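Local coordinates for protein UTP-glucose-1-phosphate uridylyltransferase 2 (Trypanosoma brucei, PDB 3GUE) that probably catalyses the formation of UDP-glucose and diphosphate from UTP and glucose 1-phosphate, at residues 14-19 and 27-32; 22-27 and 184-189; 33-38 and 348-353. All coordinates share one frame; numbering follows the deposited sequence.

Contact 1: 14-19 and 27-32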
loop_
_atom_site.group_PDB
_atom_site.type_symbol
_atom_site.label_atom_id
_atom_site.label_comp_id
_atom_site.label_asym_id
_atom_site.label_seq_id
_atom_site.Cartn_x
_atom_site.Cartn_y
_atom_site.Cartn_z
ATOM N N ALA A 14 -6.271 -14.752 26.500
ATOM C CA ALA A 14 -7.004 -15.368 25.396
ATOM C C ALA A 14 -6.339 -15.127 24.017
ATOM O O ALA A 14 -6.236 -16.079 23.220
ATOM C CB ALA A 14 -8.494 -14.902 25.391
ATOM N N CYS A 15 -5.892 -13.889 23.746
ATOM C CA CYS A 15 -5.173 -13.565 22.498
ATOM C C CYS A 15 -3.856 -14.329 22.476
ATOM O O CYS A 15 -3.463 -14.860 21.442
ATOM C CB CYS A 15 -4.889 -12.056 22.309
ATOM S SG CYS A 15 -6.360 -10.985 22.220
ATOM N N LEU A 16 -3.211 -14.395 23.633
ATOM C CA LEU A 16 -1.877 -15.012 23.749
ATOM C C LEU A 16 -1.947 -16.462 23.366
ATOM O O LEU A 16 -1.151 -16.931 22.540
ATOM C CB LEU A 16 -1.318 -14.851 25.174
ATOM C CG LEU A 16 0.069 -15.414 25.503
ATOM C CD1 LEU A 16 0.573 -14.733 26.743
ATOM C CD2 LEU A 16 0.034 -16.946 25.727
ATOM N N GLU A 17 -2.918 -17.168 23.960
ATOM C CA GLU A 17 -3.066 -18.596 23.798
ATOM C C GLU A 17 -3.488 -18.946 22.395
ATOM O O GLU A 17 -2.976 -19.899 21.830
ATOM C CB GLU A 17 -4.044 -19.176 24.844
ATOM C CG GLU A 17 -3.444 -19.318 26.246
ATOM C CD GLU A 17 -4.429 -19.781 27.337
ATOM O OE1 GLU A 17 -5.658 -19.837 27.113
ATOM O OE2 GLU A 17 -3.943 -20.090 28.446
ATOM N N LYS A 18 -4.412 -18.163 21.827
ATOM C CA LYS A 18 -4.856 -18.361 20.449
ATOM C C LYS A 18 -3.711 -18.138 19.446
ATOM O O LYS A 18 -3.638 -18.836 18.428
ATOM C CB LYS A 18 -6.019 -17.411 20.122
ATOM C CG LYS A 18 -6.637 -17.599 18.737
ATOM C CD LYS A 18 -7.884 -16.738 18.541
ATOM C CE LYS A 18 -8.784 -17.289 17.412
ATOM N NZ LYS A 18 -10.075 -16.521 17.421
ATOM N N MET A 19 -2.847 -17.151 19.712
ATOM C CA MET A 19 -1.687 -16.880 18.843
ATOM C C MET A 19 -0.648 -17.998 18.908
ATOM O O MET A 19 -0.172 -18.499 17.876
ATOM C CB MET A 19 -1.049 -15.520 19.160
ATOM C CG MET A 19 -1.932 -14.331 18.752
ATOM S SD MET A 19 -1.400 -12.715 19.319
ATOM C CE MET A 19 -0.306 -12.224 18.019
ATOM N N LYS A 27 7.979 -12.712 19.366
ATOM C CA LYS A 27 8.095 -11.250 19.474
ATOM C C LYS A 27 6.856 -10.535 18.948
ATOM O O LYS A 27 6.479 -9.514 19.485
ATOM C CB LYS A 27 9.372 -10.706 18.846
ATOM C CG LYS A 27 10.623 -10.974 19.646
ATOM C CD LYS A 27 10.785 -10.069 20.866
ATOM C CE LYS A 27 12.131 -10.348 21.526
ATOM N NZ LYS A 27 12.270 -9.720 22.869
ATOM N N CYS A 28 6.222 -11.082 17.911
ATOM C CA CYS A 28 4.962 -10.514 17.402
ATOM C C CYS A 28 3.852 -10.568 18.475
ATOM O O CYS A 28 3.119 -9.587 18.673
ATOM C CB CYS A 28 4.515 -11.207 16.112
ATOM S SG CYS A 28 2.816 -10.804 15.638
ATOM N N ILE A 29 3.737 -11.703 19.169
ATOM C CA ILE A 29 2.760 -11.849 20.263
ATOM C C ILE A 29 3.014 -10.752 21.311
ATOM O O ILE A 29 2.108 -10.017 21.671
ATOM C CB ILE A 29 2.765 -13.272 20.884
ATOM C CG1 ILE A 29 2.328 -14.318 19.839
ATOM C CG2 ILE A 29 1.861 -13.323 22.151
ATOM C CD1 ILE A 29 2.633 -15.746 20.184
ATOM N N HIS A 30 4.264 -10.631 21.743
ATOM C CA HIS A 30 4.694 -9.605 22.706
ATOM C C HIS A 30 4.354 -8.155 22.280
ATOM O O HIS A 30 3.792 -7.398 23.067
ATOM C CB HIS A 30 6.187 -9.810 23.026
ATOM C CG HIS A 30 6.813 -8.710 23.825
ATOM N ND1 HIS A 30 8.087 -8.250 23.578
ATOM C CD2 HIS A 30 6.349 -7.985 24.870
ATOM C CE1 HIS A 30 8.379 -7.281 24.429
ATOM N NE2 HIS A 30 7.342 -7.104 25.226
ATOM N N ILE A 31 4.721 -7.772 21.055
ATOM C CA ILE A 31 4.386 -6.459 20.496
ATOM C C ILE A 31 2.847 -6.263 20.436
ATOM O O ILE A 31 2.338 -5.207 20.820
ATOM C CB ILE A 31 5.033 -6.263 19.089
ATOM C CG1 ILE A 31 6.565 -6.457 19.163
ATOM C CG2 ILE A 31 4.657 -4.901 18.465
ATOM C CD1 ILE A 31 7.315 -6.218 17.812
ATOM N N PHE A 32 2.120 -7.272 19.970
ATOM C CA PHE A 32 0.654 -7.220 19.945
ATOM C C PHE A 32 0.029 -6.983 21.333
ATOM O O PHE A 32 -0.914 -6.206 21.461
ATOM C CB PHE A 32 0.056 -8.482 19.278
ATOM C CG PHE A 32 -1.474 -8.520 19.286
ATOM C CD1 PHE A 32 -2.206 -7.898 18.281
ATOM C CD2 PHE A 32 -2.168 -9.163 20.323
ATOM C CE1 PHE A 32 -3.604 -7.912 18.308
ATOM C CE2 PHE A 32 -3.551 -9.173 20.359
ATOM C CZ PHE A 32 -4.273 -8.563 19.358
#
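L16 and I29 mark where the two helical turns come closest, their CA atoms 6.6 Å apart. The axes of segments 14-19 and 27-32 run nearly antiparallel, at 162°, and approach to 10.5 Å, a spacing that leaves room for side chains from both helices to fill the space between them. M19 does most of the work. Its CB rests against CG1 of I29 at 3.6 Å, the two side chains lying alongside each other and pointing opposite ways. The first two torsions of M19 bring SD beside F32, 3.8 Å from CD2, and the bend at the last one (chi3 88°) then turns CE against CA and CG1 of I29 and toward the sulfur of C28. SD and F32 make a Met-aromatic contact in which the sulfur sits obliquely to the ring. F32 has CG anti to the backbone N (chi1 177°), which sends the ring across to the other helix, where its CE2 corner meets C15: CB lies 3.7 Å from CE2. The SG of C15 lies at the ring edge, in its plane, 5.2 Å from the F32 centroid, so two sulfurs meet one ring from different directions. L16 adds a looser apolar touch, CG to CG2 of I29 at 4.3 Å. No hydrogen bond crosses between the segments. The pair forms an antiparallel helical hairpin laid against strand 165-169, where V165 and I168 touch F32, and C28, I31 and F32 also line a pocket holding 1,4-dimercaptobutane-2,3-diol, probably from the crystallisation liquor.

Contact 2: 22-27 and 184-189; sequences SGVEEK and CEWVPP. With UPG (uridine-5'-diphosphate-glucose), chain C.
W186 reaches across to S22 and V24 with the benzene half of its indole, and this is the whole of the packing between the segments. OG of S22 lies 3.7 Å from CZ2 and its CB touches the neighbouring CH2, while CG2 of V24 comes to CZ3 at 4.1 Å; both approach the ring obliquely. The indole is swung toward the hairpin by a first torsion of -67°, which places CG beside its own backbone N. Among polar and charged interactions, none joins the two segments directly, but R164 serves both: it makes a cation-pi contact with W186 and a weak hydrogen bond to OG of S22. E185 pairs with K18 of helix 10-21 in a salt bridge. Capping bonds shape the turn. G23, with positive phi (86°), closes helix 10-21 in a Schellman motif, and E25 is the N-cap of the next helix. Its OE2 accepts from N of K27 at 2.9 Å, the donor arriving from above the carboxylate plane with an N-H...O angle of 165°, while OE1 takes the N-H of C28. Ligand contact belongs to the other end of the second segment, where CB of P188 lies 3.3 Å from O4 of the uracil of UDP-glucose. The contact thus sets the turn between helices 10-21 and 26-40 against edge strand 186-187, whose V187 pairs through its backbone with V165 of strand 165-169; from there P188 and P189 lead on to the nucleotide site.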
loop_
_atom_site.group_PDB
_atom_site.type_symbol
_atom_site.label_atom_id
_atom_site.label_comp_id
_atom_site.label_asym_id
_atom_site.label_seq_id
_atom_site.Cartn_x
_atom_site.Cartn_y
_atom_site.Cartn_z
ATOM N N SER A 22 -1.603 -21.107 17.011
ATOM C CA SER A 22 -1.500 -21.034 15.558
ATOM C C SER A 22 -0.075 -20.841 15.053
ATOM O O SER A 22 0.124 -20.684 13.853
ATOM C CB SER A 22 -2.413 -19.941 14.988
ATOM O OG SER A 22 -3.664 -20.487 14.573
ATOM N N GLY A 23 0.911 -20.849 15.947
ATOM C CA GLY A 23 2.314 -20.780 15.521
ATOM C C GLY A 23 2.891 -19.382 15.303
ATOM O O GLY A 23 3.952 -19.228 14.684
ATOM N N VAL A 24 2.199 -18.374 15.829
ATOM C CA VAL A 24 2.627 -16.972 15.735
ATOM C C VAL A 24 3.961 -16.688 16.454
ATOM O O VAL A 24 4.224 -17.167 17.574
ATOM C CB VAL A 24 1.501 -16.009 16.230
ATOM C CG1 VAL A 24 1.887 -14.551 16.011
ATOM C CG2 VAL A 24 0.170 -16.329 15.500
ATOM N N GLU A 25 4.785 -15.891 15.789
ATOM C CA GLU A 25 6.135 -15.579 16.247
ATOM C C GLU A 25 6.066 -14.915 17.635
ATOM O O GLU A 25 5.241 -14.034 17.868
ATOM C CB GLU A 25 6.848 -14.711 15.195
ATOM C CG GLU A 25 8.349 -14.584 15.404
ATOM C CD GLU A 25 8.673 -13.561 16.463
ATOM O OE1 GLU A 25 7.965 -12.541 16.511
ATOM O OE2 GLU A 25 9.609 -13.786 17.260
ATOM N N GLU A 26 6.905 -15.401 18.554
ATOM C CA GLU A 26 7.013 -14.900 19.937
ATOM C C GLU A 26 7.084 -13.368 20.101
ATOM O O GLU A 26 6.337 -12.780 20.899
ATOM C CB GLU A 26 8.216 -15.591 20.629
ATOM C CG GLU A 26 9.229 -14.664 21.352
ATOM C CD GLU A 26 10.693 -14.846 20.884
ATOM O OE1 GLU A 26 11.039 -15.907 20.289
ATOM O OE2 GLU A 26 11.519 -13.924 21.122
ATOM N N LYS A 27 7.979 -12.712 19.366
ATOM C CA LYS A 27 8.095 -11.250 19.474
ATOM C C LYS A 27 6.856 -10.535 18.948
ATOM O O LYS A 27 6.479 -9.514 19.485
ATOM C CB LYS A 27 9.372 -10.706 18.846
ATOM C CG LYS A 27 10.623 -10.974 19.646
ATOM C CD LYS A 27 10.785 -10.069 20.866
ATOM C CE LYS A 27 12.131 -10.348 21.526
ATOM N NZ LYS A 27 12.270 -9.720 22.869
ATOM N N CYS A 184 -11.777 -15.480 8.941
ATOM C CA CYS A 184 -12.126 -14.096 9.267
ATOM C C CYS A 184 -11.715 -13.650 10.671
ATOM O O CYS A 184 -11.835 -12.454 10.965
ATOM C CB CYS A 184 -13.632 -13.847 9.108
ATOM S SG CYS A 184 -14.225 -13.969 7.400
ATOM N N GLU A 185 -11.250 -14.588 11.518
ATOM C CA GLU A 185 -10.838 -14.313 12.914
ATOM C C GLU A 185 -9.437 -13.657 13.036
ATOM O O GLU A 185 -9.006 -13.267 14.135
ATOM C CB GLU A 185 -10.877 -15.599 13.753
ATOM C CG GLU A 185 -12.279 -16.256 13.904
ATOM C CD GLU A 185 -12.260 -17.637 14.575
ATOM O OE1 GLU A 185 -11.178 -18.138 14.981
ATOM O OE2 GLU A 185 -13.348 -18.231 14.685
ATOM N N TRP A 186 -8.742 -13.556 11.903
ATOM C CA TRP A 186 -7.334 -13.174 11.851
ATOM C C TRP A 186 -7.096 -12.066 10.835
ATOM O O TRP A 186 -7.784 -12.040 9.819
ATOM C CB TRP A 186 -6.503 -14.375 11.391
ATOM C CG TRP A 186 -6.503 -15.455 12.358
ATOM C CD1 TRP A 186 -7.371 -16.515 12.414
ATOM C CD2 TRP A 186 -5.592 -15.613 13.445
ATOM N NE1 TRP A 186 -7.043 -17.326 13.471
ATOM C CE2 TRP A 186 -5.958 -16.801 14.121
ATOM C CE3 TRP A 186 -4.495 -14.867 13.911
ATOM C CZ2 TRP A 186 -5.279 -17.258 15.248
ATOM C CZ3 TRP A 186 -3.818 -15.312 15.031
ATOM C CH2 TRP A 186 -4.201 -16.525 15.682
ATOM N N VAL A 187 -6.108 -11.204 11.096
ATOM C CA VAL A 187 -5.552 -10.266 10.069
ATOM C C VAL A 187 -4.039 -10.127 10.161
ATOM O O VAL A 187 -3.517 -10.123 11.264
ATOM C CB VAL A 187 -6.095 -8.829 10.176
ATOM C CG1 VAL A 187 -7.415 -8.711 9.479
ATOM C CG2 VAL A 187 -6.172 -8.364 11.629
ATOM N N PRO A 188 -3.349 -9.948 9.002
ATOM C CA PRO A 188 -1.927 -9.564 9.017
ATOM C C PRO A 188 -1.842 -8.204 9.726
ATOM O O PRO A 188 -2.728 -7.368 9.511
ATOM C CB PRO A 188 -1.570 -9.423 7.522
ATOM C CG PRO A 188 -2.886 -9.238 6.816
ATOM C CD PRO A 188 -3.857 -10.071 7.622
ATOM N N PRO A 189 -0.811 -7.986 10.566
ATOM C CA PRO A 189 -0.812 -6.777 11.414
ATOM C C PRO A 189 -0.317 -5.453 10.766
ATOM O O PRO A 189 0.161 -4.565 11.481
ATOM C CB PRO A 189 0.099 -7.184 12.564
ATOM C CG PRO A 189 1.037 -8.201 11.994
ATOM C CD PRO A 189 0.385 -8.834 10.800
HETATM N N1 UPG C . 0.208 -5.169 3.094
HETATM C C2 UPG C . 1.004 -6.189 3.652
HETATM N N3 UPG C . 0.723 -6.572 4.952
HETATM C C4 UPG C . -0.277 -6.006 5.706
HETATM C C5 UPG C . -1.060 -4.978 5.166
HETATM C C6 UPG C . -0.825 -4.547 3.864
HETATM O O2 UPG C . 1.912 -6.784 3.053
HETATM O O4 UPG C . -0.447 -6.441 6.853
HETATM C C1C UPG C . 0.472 -4.711 1.691
HETATM C C2C UPG C . -0.683 -4.564 0.696
HETATM O O2C UPG C . -1.022 -5.831 0.115
HETATM C C3C UPG C . -0.023 -3.652 -0.336
HETATM C C4C UPG C . 0.791 -2.709 0.535
HETATM O O4C UPG C . 1.005 -3.381 1.805
HETATM O O3C UPG C . 0.882 -4.422 -1.125
HETATM C C5C UPG C . 0.020 -1.381 0.829
HETATM O O5C UPG C . -1.114 -1.549 1.638
HETATM P PA UPG C . -2.478 -0.743 1.335
HETATM O O1A UPG C . -2.709 -0.917 -0.127
HETATM O O2A UPG C . -3.542 -1.095 2.282
HETATM O O3A UPG C . -2.002 0.815 1.572
HETATM P PB UPG C . -2.048 1.662 2.960
HETATM O O1B UPG C . -1.364 0.875 4.000
HETATM O O2B UPG C . -3.421 2.200 3.218
HETATM O O3B UPG C . -1.198 2.939 2.487
HETATM C "C1'" UPG C . 0.226 2.759 2.148
HETATM C "C2'" UPG C . 1.065 3.635 3.068
HETATM C "C3'" UPG C . 0.590 5.072 2.894
HETATM C "C4'" UPG C . 0.801 5.492 1.430
HETATM C "C5'" UPG C . 0.045 4.527 0.481
HETATM C "C6'" UPG C . 0.491 4.730 -0.944
HETATM O "O2'" UPG C . 0.910 3.243 4.445
HETATM O "O3'" UPG C . 1.280 5.902 3.812
HETATM O "O4'" UPG C . 0.353 6.822 1.222
HETATM O "O5'" UPG C . 0.335 3.129 0.759
HETATM O "O6'" UPG C . -0.460 4.126 -1.824
#

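Contact 3: 33-38 and 348-353; sequences LIQHAL and LEVAMG
The carboxamide of Q35 is the flat group that meets segment 348-353, and its two ends find different neighbours. CB of L348 lies obliquely off the oxygen end, out of the amide plane and 3.9 Å from OE1; at the nitrogen end, CG1 of V350 lies close to that plane, 3.7 Å beyond NE2. The Q35 chain stretches out past CG (chi2 173°), long enough to run alongside L348, pointing the other way, and to meet V350 roughly perpendicularly. H36 meets L348 through its backbone N, while its ring is hydrogen-bonded through NE2 to O of F173 and through ND1 to R40. L348 packs against the helix backbone. Its CD1 sits 3.8 Å from N of H36 and 3.9 Å from CB of Q35, filling the angle where that side chain leaves the helix. F32, one turn back, and V39, one turn on, also touch L348, so the leucine lies along the helix flank. V350 is tied by backbone hydrogen bonds to P189 and G192. With Q35 and L348 it lines the pocket of the bound dimercaptobutanediol. Since no hydrogen bond joins helix to strand here, shape rather than polarity matches the two; the amide's polar ends rest against apolar carbons and find their hydrogen bonds elsewhere, NE2 weakly with the bound diol.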
loop_
_atom_site.group_PDB
_atom_site.type_symbol
_atom_site.label_atom_id
_atom_site.label_comp_id
_atom_site.label_asym_id
_atom_site.label_seq_id
_atom_site.Cartn_x
_atom_site.Cartn_y
_atom_site.Cartn_z
ATOM N N LEU A 33 0.543 -7.657 22.360
ATOM C CA LEU A 33 -0.064 -7.576 23.689
ATOM C C LEU A 33 0.263 -6.244 24.359
ATOM O O LEU A 33 -0.519 -5.758 25.169
ATOM C CB LEU A 33 0.296 -8.782 24.583
ATOM C CG LEU A 33 -0.283 -10.125 24.140
ATOM C CD1 LEU A 33 0.223 -11.268 24.984
ATOM C CD2 LEU A 33 -1.789 -10.059 24.193
ATOM N N ILE A 34 1.400 -5.655 23.974
ATOM C CA ILE A 34 1.725 -4.255 24.294
ATOM C C ILE A 34 0.624 -3.341 23.768
ATOM O O ILE A 34 0.043 -2.569 24.542
ATOM C CB ILE A 34 3.112 -3.833 23.703
ATOM C CG1 ILE A 34 4.227 -4.399 24.579
ATOM C CG2 ILE A 34 3.245 -2.314 23.595
ATOM C CD1 ILE A 34 5.563 -4.556 23.875
ATOM N N GLN A 35 0.345 -3.442 22.463
ATOM C CA GLN A 35 -0.699 -2.653 21.804
ATOM C C GLN A 35 -2.106 -2.906 22.370
ATOM O O GLN A 35 -2.899 -1.967 22.495
ATOM C CB GLN A 35 -0.721 -2.936 20.298
ATOM C CG GLN A 35 0.604 -2.742 19.563
ATOM C CD GLN A 35 0.528 -3.203 18.136
ATOM O OE1 GLN A 35 -0.157 -4.184 17.829
ATOM N NE2 GLN A 35 1.209 -2.489 17.244
ATOM N N HIS A 36 -2.400 -4.182 22.649
ATOM C CA HIS A 36 -3.623 -4.662 23.322
ATOM C C HIS A 36 -3.889 -4.013 24.681
ATOM O O HIS A 36 -5.034 -3.568 24.958
ATOM C CB HIS A 36 -3.549 -6.187 23.536
ATOM C CG HIS A 36 -4.875 -6.831 23.798
ATOM N ND1 HIS A 36 -5.552 -6.689 24.985
ATOM C CD2 HIS A 36 -5.653 -7.614 23.012
ATOM C CE1 HIS A 36 -6.683 -7.375 24.928
ATOM N NE2 HIS A 36 -6.764 -7.948 23.739
ATOM N N ALA A 37 -2.866 -4.039 25.547
ATOM C CA ALA A 37 -2.850 -3.202 26.754
ATOM C C ALA A 37 -3.309 -1.774 26.462
ATOM O O ALA A 37 -4.224 -1.310 27.125
ATOM C CB ALA A 37 -1.484 -3.192 27.405
ATOM N N LEU A 38 -2.735 -1.118 25.436
ATOM C CA LEU A 38 -3.034 0.295 25.144
ATOM C C LEU A 38 -4.479 0.509 24.758
ATOM O O LEU A 38 -5.149 1.371 25.321
ATOM C CB LEU A 38 -2.125 0.886 24.048
ATOM C CG LEU A 38 -0.627 1.054 24.335
ATOM C CD1 LEU A 38 0.016 1.808 23.204
ATOM C CD2 LEU A 38 -0.352 1.717 25.696
ATOM N N LEU A 348 -5.582 -4.246 15.024
ATOM C CA LEU A 348 -4.398 -3.531 15.470
ATOM C C LEU A 348 -3.324 -3.724 14.383
ATOM O O LEU A 348 -3.035 -4.845 13.986
ATOM C CB LEU A 348 -3.924 -4.066 16.817
ATOM C CG LEU A 348 -4.892 -4.099 17.998
ATOM C CD1 LEU A 348 -4.128 -4.418 19.273
ATOM C CD2 LEU A 348 -5.685 -2.822 18.165
ATOM N N GLU A 349 -2.781 -2.616 13.882
ATOM C CA GLU A 349 -1.920 -2.624 12.699
ATOM C C GLU A 349 -0.893 -1.516 12.820
ATOM O O GLU A 349 -1.185 -0.469 13.413
ATOM C CB GLU A 349 -2.737 -2.340 11.434
ATOM C CG GLU A 349 -3.644 -3.461 10.961
ATOM C CD GLU A 349 -5.018 -2.943 10.609
ATOM O OE1 GLU A 349 -5.347 -1.845 11.088
ATOM O OE2 GLU A 349 -5.758 -3.613 9.859
ATOM N N VAL A 350 0.286 -1.740 12.234
ATOM C CA VAL A 350 1.302 -0.695 12.043
ATOM C C VAL A 350 1.679 -0.477 10.571
ATOM O O VAL A 350 1.497 -1.373 9.733
ATOM C CB VAL A 350 2.599 -1.017 12.813
ATOM C CG1 VAL A 350 2.430 -0.731 14.277
ATOM C CG2 VAL A 350 3.010 -2.485 12.587
ATOM N N ALA A 351 2.214 0.714 10.265
ATOM C CA ALA A 351 2.615 1.095 8.887
ATOM C C ALA A 351 4.154 1.231 8.805
ATOM O O ALA A 351 4.794 1.850 9.681
ATOM C CB ALA A 351 1.956 2.378 8.492
ATOM N N MET A 352 4.741 0.675 7.754
ATOM C CA MET A 352 6.204 0.663 7.659
ATOM C C MET A 352 6.755 2.098 7.569
ATOM O O MET A 352 7.905 2.357 7.939
ATOM C CB MET A 352 6.688 -0.247 6.539
ATOM C CG MET A 352 6.295 0.217 5.158
ATOM S SD MET A 352 7.333 -0.561 3.922
ATOM C CE MET A 352 7.075 0.573 2.570
ATOM N N GLY A 353 5.920 3.037 7.133
ATOM C CA GLY A 353 6.374 4.413 6.926
ATOM C C GLY A 353 6.604 5.111 8.257
ATOM O O GLY A 353 7.339 6.077 8.323
#

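Overall arrangement
Contacts 1 and 3 use helix 26-40; contact 2 uses the turn leading into it. Contact 1 is the buried one, an apolar, sulfur-rich seam between this helix and helix 10-21; contacts 2 and 3 are only partly buried and tie the hairpin to the four-stranded antiparallel sheet, through edge strand 186-187 and inner strand 344-349 respectively. A probable hydrogen bond, M19 O to V24 N at 3.1 Å, links contacts 1 and 2, while SG of C15 packs near NE2 of H36 between contacts 1 and 3. Helix capping is at the turn, with the cation-pi and salt-bridge charges beside W186, whereas contact 3 mixes aliphatic packing with an amide.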